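Local coordinates for protein fatty acid biosynthesis transcriptional regulator (Streptococcus pneumoniae, PDB 6JBX) that binds DNA as a MarR-family repressor of the fatty acid synthesis pathway in pneumococcus, with acyl-ACP as co-repressor, at the interface of chains A and B. Numbering follows the deposited sequence. Chains: chain A/B, Fatty acid biosynthesis transcriptional regulator.

The interface of chains A and B. Residues chain A 117, 120-121, 124; chain B 15, 18, 144, 147, 151.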
# COMPACT_ATOMS: atom_id res chain seq x y z
N PHE A 117 -9.00 -3.75 13.00
CA PHE A 117 -8.68 -2.66 12.11
C PHE A 117 -9.30 -2.92 10.73
O PHE A 117 -9.98 -2.05 10.19
CB PHE A 117 -7.16 -2.45 12.00
CG PHE A 117 -6.82 -1.27 11.14
CD1 PHE A 117 -6.84 0.02 11.65
CD2 PHE A 117 -6.56 -1.43 9.79
CE1 PHE A 117 -6.55 1.10 10.84
CE2 PHE A 117 -6.28 -0.35 8.98
CZ PHE A 117 -6.29 0.92 9.50
N ALA A 120 -13.02 -2.46 10.96
CA ALA A 120 -13.41 -1.07 10.94
C ALA A 120 -13.31 -0.48 9.53
O ALA A 120 -14.13 0.35 9.16
CB ALA A 120 -12.61 -0.27 11.91
N MET A 121 -12.38 -0.96 8.72
CA MET A 121 -12.16 -0.42 7.41
C MET A 121 -13.31 -0.83 6.47
O MET A 121 -13.82 0.00 5.69
CB MET A 121 -10.83 -0.92 6.81
CG MET A 121 -10.51 -0.29 5.47
SD MET A 121 -8.95 -0.96 4.70
CE MET A 121 -9.51 -2.59 4.22
N LYS A 124 -16.46 1.05 7.35
CA LYS A 124 -16.50 2.39 6.78
C LYS A 124 -16.72 2.32 5.27
O LYS A 124 -17.45 3.12 4.72
CB LYS A 124 -15.25 3.17 7.18
CG LYS A 124 -15.25 4.61 6.70
CD LYS A 124 -16.49 5.41 7.05
CE LYS A 124 -16.30 6.87 6.69
NZ LYS A 124 -17.53 7.66 6.83
N ASN B 15 -11.82 -7.92 2.60
CA ASN B 15 -10.48 -7.61 3.01
C ASN B 15 -9.43 -8.38 2.21
O ASN B 15 -8.37 -7.83 1.90
CB ASN B 15 -10.29 -7.89 4.50
CG ASN B 15 -9.33 -6.91 5.10
OD1 ASN B 15 -9.70 -5.75 5.28
ND2 ASN B 15 -8.11 -7.34 5.37
N LEU B 18 -9.30 -6.67 -1.22
CA LEU B 18 -8.70 -5.36 -1.15
C LEU B 18 -7.18 -5.49 -1.07
O LEU B 18 -6.45 -4.74 -1.77
CB LEU B 18 -9.25 -4.60 0.06
CG LEU B 18 -10.68 -4.10 -0.07
CD1 LEU B 18 -11.16 -3.54 1.26
CD2 LEU B 18 -10.78 -3.04 -1.14
N LEU B 144 -13.43 4.72 1.68
CA LEU B 144 -12.11 4.25 2.02
C LEU B 144 -11.19 5.47 2.15
O LEU B 144 -10.46 5.59 3.16
CB LEU B 144 -11.59 3.25 0.98
CG LEU B 144 -10.13 2.80 1.18
CD1 LEU B 144 -9.90 2.25 2.58
CD2 LEU B 144 -9.70 1.76 0.19
N PHE B 147 -12.08 6.98 5.44
CA PHE B 147 -11.63 6.17 6.61
C PHE B 147 -10.19 6.57 7.00
O PHE B 147 -9.88 6.88 8.15
CB PHE B 147 -11.68 4.69 6.25
CG PHE B 147 -11.12 3.75 7.28
CD1 PHE B 147 -11.75 3.56 8.51
CD2 PHE B 147 -9.95 3.04 7.03
CE1 PHE B 147 -11.21 2.72 9.47
CE2 PHE B 147 -9.42 2.18 7.99
CZ PHE B 147 -10.06 2.02 9.21
N LEU B 151 -8.12 9.06 10.12
CA LEU B 151 -7.14 8.52 11.07
C LEU B 151 -5.86 9.37 11.06
O LEU B 151 -4.98 9.13 11.86
CB LEU B 151 -6.81 7.07 10.71
CG LEU B 151 -7.85 6.00 11.02
CD1 LEU B 151 -7.54 4.71 10.31
CD2 LEU B 151 -7.94 5.74 12.51
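A:Met121 and B:Phe147 meet in a helix-packing dimer interface of MarR type, where N- and C-terminal helices of the two chains interlock and hold the paired winged helix-turn-helix DNA-binding lobes together. Helix 105-125 of chain A lies against helix 131-149 of chain B, with helix 11-34 of chain B adding a second wall. B:Phe147 is the centre of the patch, losing 100 Å² of surface to chain A. Its ring lies flat against the chain A helix: A:Met121 CA stands over the middle of one face, 3.8 Å from the ring centroid, a CH-pi contact. The opposite face is met within chain B by the B:Leu151 methyl CD1, offset toward the rim, which places the ring between the partner's backbone and its own chain. A:Phe117 packs against B:Phe147 edge-to-face, the planes inclined at 57° and CZ of the former 3.7 Å from CE2 of the latter. Its CE1 also touches B:Leu151 CD1 at 3.8 Å, joining the two aromatic rings and the leucine in one apolar cluster. With CG anti to the backbone N (chi1 -175°) and chi2 likewise extended, A:Met121 crosses B:Phe147 at about a right angle, CB and CG resting against the CE2 side of the ring, then bends at chi3 (72°). Its terminal methyl CE thereby reaches B:Leu18 CD1 tip to tip, at 3.5 Å, while CG packs 3.9 Å from B:Leu144 CD1. B:Leu18 and B:Leu144 also line the pocket that holds tridecane, a ligand that may derive from purification. Beside the CB end of B:Phe147, the aliphatic stem of A:Lys124 passes the phenylalanine side chain head to tail, CG lying 3.6 Å from CB.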